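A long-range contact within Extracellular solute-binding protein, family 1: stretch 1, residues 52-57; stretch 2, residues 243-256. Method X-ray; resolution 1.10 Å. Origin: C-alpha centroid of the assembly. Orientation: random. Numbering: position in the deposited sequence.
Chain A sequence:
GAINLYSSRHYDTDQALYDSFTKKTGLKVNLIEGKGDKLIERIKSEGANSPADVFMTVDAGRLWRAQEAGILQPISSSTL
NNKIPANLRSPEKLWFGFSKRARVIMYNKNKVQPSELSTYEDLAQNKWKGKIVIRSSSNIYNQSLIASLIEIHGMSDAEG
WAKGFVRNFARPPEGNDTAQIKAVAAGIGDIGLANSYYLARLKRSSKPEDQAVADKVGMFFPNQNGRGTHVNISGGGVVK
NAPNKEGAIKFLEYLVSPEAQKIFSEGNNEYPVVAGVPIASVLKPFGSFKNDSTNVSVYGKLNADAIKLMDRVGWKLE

Stretch 1 (52-57) ADVFMT
Stretch 2, residues 243-256: PNKEGAIKFLEYLV

The extended segment from Val 54 to Thr 57, part of a strand that continues further along the chain, lies along helix 245-255 with its N-to-C direction 35° from that of the helix and a closest axial approach of 9.8 Å. The nearest CA atoms are those of Asp 53 and Ala 248, 5.8 Å apart; here Ala 248 points its CB toward the first stretch, 3.7 Å from Asp 53 O and 3.7 Å from Val 54 CG2.

The polar anchor precedes the helix. Asp 53 (phi/psi -105/-46, chi1 m at -73°) reaches over with OD1 to accept a hydrogen bond from Asn 244 N (2.8 Å, 161° at the hydrogen), while the same OD1 lies 3.0 Å from Pro 243 CD. Asn 244 (-129/73, chi1 t) turns its own side chain into an N-cap, OD1 accepting from Gly 247 N at 3.0 Å.

Beyond this the contact is apolar. Val 54 (-127/137, chi1 t) is the bump that fits the hollow bordered by Ala 248, Phe 251 and Leu 252: CG2 meets Ala 248, both CG1 and CG2 lie 4.3 Å from Phe 251 CD2, and CG1 is 4.0 Å from Leu 252 CD2. Phe 55 points away, in keeping with the alternation of an extended strand. Met 56 (-130/143; m, t, p) returns, its SD at the edge of the Phe 251 ring (chi1 t), 4.2 Å from CE2, and reaches past that edge to bring its CE 3.8 Å from Leu 255 CD1 (m, t).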

# COMPACT_ATOMS: atom_id res chain seq x y z
N ALA A 52 8.29 -15.48 -16.54
CA ALA A 52 7.48 -15.07 -15.39
C ALA A 52 6.06 -15.64 -15.47
O ALA A 52 5.39 -15.56 -16.49
CB ALA A 52 7.44 -13.55 -15.27
N ASP A 53 5.60 -16.18 -14.34
CA ASP A 53 4.23 -16.69 -14.19
C ASP A 53 3.34 -15.75 -13.38
O ASP A 53 2.18 -15.53 -13.71
CB ASP A 53 4.22 -18.05 -13.51
CG ASP A 53 4.73 -19.16 -14.40
OD1 ASP A 53 4.11 -19.36 -15.48
OD2 ASP A 53 5.70 -19.86 -14.01
N VAL A 54 3.87 -15.28 -12.25
CA VAL A 54 3.15 -14.38 -11.33
C VAL A 54 4.02 -13.17 -11.08
O VAL A 54 5.24 -13.30 -10.89
CB VAL A 54 2.85 -15.09 -9.99
CG1 VAL A 54 2.20 -14.14 -9.00
CG2 VAL A 54 1.98 -16.30 -10.21
N PHE A 55 3.40 -11.99 -11.09
CA PHE A 55 4.07 -10.72 -10.74
C PHE A 55 3.39 -10.21 -9.46
O PHE A 55 2.17 -10.11 -9.42
CB PHE A 55 3.93 -9.70 -11.88
CG PHE A 55 4.35 -8.31 -11.50
CD1 PHE A 55 5.68 -8.03 -11.18
CD2 PHE A 55 3.42 -7.27 -11.37
CE1 PHE A 55 6.07 -6.78 -10.78
CE2 PHE A 55 3.84 -6.00 -11.01
CZ PHE A 55 5.16 -5.76 -10.72
N MET A 56 4.20 -9.87 -8.46
CA MET A 56 3.70 -9.26 -7.23
C MET A 56 4.48 -8.02 -6.87
O MET A 56 5.71 -7.95 -7.03
CB MET A 56 3.75 -10.23 -6.05
CG MET A 56 2.83 -11.40 -6.21
SD MET A 56 2.68 -12.48 -4.79
CE MET A 56 1.58 -11.52 -3.79
N THR A 57 3.77 -7.02 -6.33
CA THR A 57 4.39 -5.77 -5.92
C THR A 57 3.49 -5.08 -4.93
O THR A 57 2.48 -5.63 -4.50
CB THR A 57 4.75 -4.90 -7.14
OG1 THR A 57 5.65 -3.85 -6.77
CG2 THR A 57 3.52 -4.28 -7.81
N PRO A 243 4.30 -19.34 -18.58
CA PRO A 243 4.46 -20.72 -19.05
C PRO A 243 3.62 -21.75 -18.31
O PRO A 243 3.33 -22.82 -18.85
CB PRO A 243 5.95 -20.99 -18.89
CG PRO A 243 6.51 -19.93 -18.05
CD PRO A 243 5.56 -18.76 -18.07
N ASN A 244 3.24 -21.44 -17.07
CA ASN A 244 2.39 -22.33 -16.26
C ASN A 244 1.21 -21.53 -15.71
O ASN A 244 1.12 -21.23 -14.51
CB ASN A 244 3.19 -22.94 -15.12
CG ASN A 244 2.45 -24.05 -14.42
OD1 ASN A 244 1.28 -24.34 -14.73
ND2 ASN A 244 3.13 -24.71 -13.47
N LYS A 245 0.28 -21.21 -16.60
CA LYS A 245 -0.90 -20.43 -16.23
C LYS A 245 -1.73 -21.13 -15.14
O LYS A 245 -2.16 -20.49 -14.19
CB LYS A 245 -1.75 -20.14 -17.47
CG LYS A 245 -3.00 -19.33 -17.19
CD LYS A 245 -3.87 -19.19 -18.44
CE LYS A 245 -5.13 -18.41 -18.13
NZ LYS A 245 -5.92 -18.11 -19.35
N GLU A 246 -1.91 -22.41 -15.29
CA GLU A 246 -2.69 -23.18 -14.32
C GLU A 246 -2.10 -23.12 -12.87
O GLU A 246 -2.79 -22.93 -11.86
CB GLU A 246 -2.82 -24.64 -14.77
N GLY A 247 -0.78 -23.24 -12.84
CA GLY A 247 -0.07 -23.17 -11.58
C GLY A 247 -0.10 -21.76 -11.01
O GLY A 247 -0.22 -21.60 -9.79
N ALA A 248 -0.02 -20.75 -11.88
CA ALA A 248 -0.09 -19.35 -11.45
C ALA A 248 -1.43 -19.06 -10.80
O ALA A 248 -1.49 -18.42 -9.73
CB ALA A 248 0.15 -18.42 -12.62
N ILE A 249 -2.52 -19.54 -11.40
CA ILE A 249 -3.86 -19.36 -10.83
C ILE A 249 -3.94 -20.07 -9.48
O ILE A 249 -4.49 -19.53 -8.51
CB ILE A 249 -4.94 -19.84 -11.80
CG1 ILE A 249 -4.97 -18.96 -13.08
CG2 ILE A 249 -6.30 -19.85 -11.11
CD1 ILE A 249 -5.79 -19.57 -14.19
N LYS A 250 -3.40 -21.31 -9.40
CA LYS A 250 -3.41 -22.03 -8.12
C LYS A 250 -2.70 -21.23 -7.03
O LYS A 250 -3.13 -21.26 -5.85
CB LYS A 250 -2.77 -23.41 -8.25
CG LYS A 250 -3.61 -24.44 -8.99
CD LYS A 250 -2.94 -25.81 -8.99
CE LYS A 250 -3.79 -26.89 -9.68
NZ LYS A 250 -3.19 -28.25 -9.57
N PHE A 251 -1.60 -20.58 -7.39
CA PHE A 251 -0.88 -19.78 -6.40
C PHE A 251 -1.71 -18.60 -5.91
O PHE A 251 -1.81 -18.40 -4.68
CB PHE A 251 0.46 -19.33 -6.99
CG PHE A 251 1.32 -18.62 -5.98
CD1 PHE A 251 1.90 -19.31 -4.94
CD2 PHE A 251 1.55 -17.26 -6.06
CE1 PHE A 251 2.70 -18.69 -3.99
CE2 PHE A 251 2.36 -16.61 -5.12
CZ PHE A 251 2.93 -17.33 -4.09
N LEU A 252 -2.31 -17.85 -6.82
CA LEU A 252 -3.16 -16.74 -6.37
C LEU A 252 -4.30 -17.21 -5.49
O LEU A 252 -4.62 -16.60 -4.46
CB LEU A 252 -3.70 -15.94 -7.56
CG LEU A 252 -2.67 -15.29 -8.49
CD1 LEU A 252 -3.40 -14.36 -9.43
CD2 LEU A 252 -1.55 -14.56 -7.71
N GLU A 253 -4.92 -18.32 -5.88
CA GLU A 253 -6.02 -18.85 -5.06
C GLU A 253 -5.52 -19.29 -3.69
O GLU A 253 -6.19 -19.07 -2.68
CB GLU A 253 -6.73 -19.97 -5.79
CG GLU A 253 -7.51 -19.47 -6.98
CD GLU A 253 -8.24 -20.55 -7.78
OE1 GLU A 253 -7.84 -21.73 -7.73
OE2 GLU A 253 -9.17 -20.18 -8.54
N TYR A 254 -4.35 -19.92 -3.63
CA TYR A 254 -3.78 -20.30 -2.35
C TYR A 254 -3.58 -19.09 -1.44
O TYR A 254 -3.82 -19.16 -0.23
CB TYR A 254 -2.47 -21.06 -2.59
CG TYR A 254 -1.66 -21.19 -1.33
CD1 TYR A 254 -2.04 -22.04 -0.30
CD2 TYR A 254 -0.56 -20.35 -1.11
CE1 TYR A 254 -1.31 -22.08 0.89
CE2 TYR A 254 0.14 -20.38 0.06
CZ TYR A 254 -0.23 -21.22 1.06
OH TYR A 254 0.45 -21.18 2.26
N LEU A 255 -3.18 -17.95 -2.02
CA LEU A 255 -2.92 -16.76 -1.22
C LEU A 255 -4.13 -16.22 -0.47
O LEU A 255 -3.94 -15.47 0.50
CB LEU A 255 -2.30 -15.65 -2.06
CG LEU A 255 -0.86 -15.89 -2.54
CD1 LEU A 255 -0.46 -14.71 -3.42
CD2 LEU A 255 0.10 -16.04 -1.39
N VAL A 256 -5.36 -16.55 -0.91
CA VAL A 256 -6.54 -16.09 -0.18
C VAL A 256 -7.00 -17.07 0.89
O VAL A 256 -7.96 -16.78 1.61
CB VAL A 256 -7.71 -15.67 -1.09
CG1 VAL A 256 -7.25 -14.60 -2.07
CG2 VAL A 256 -8.34 -16.83 -1.83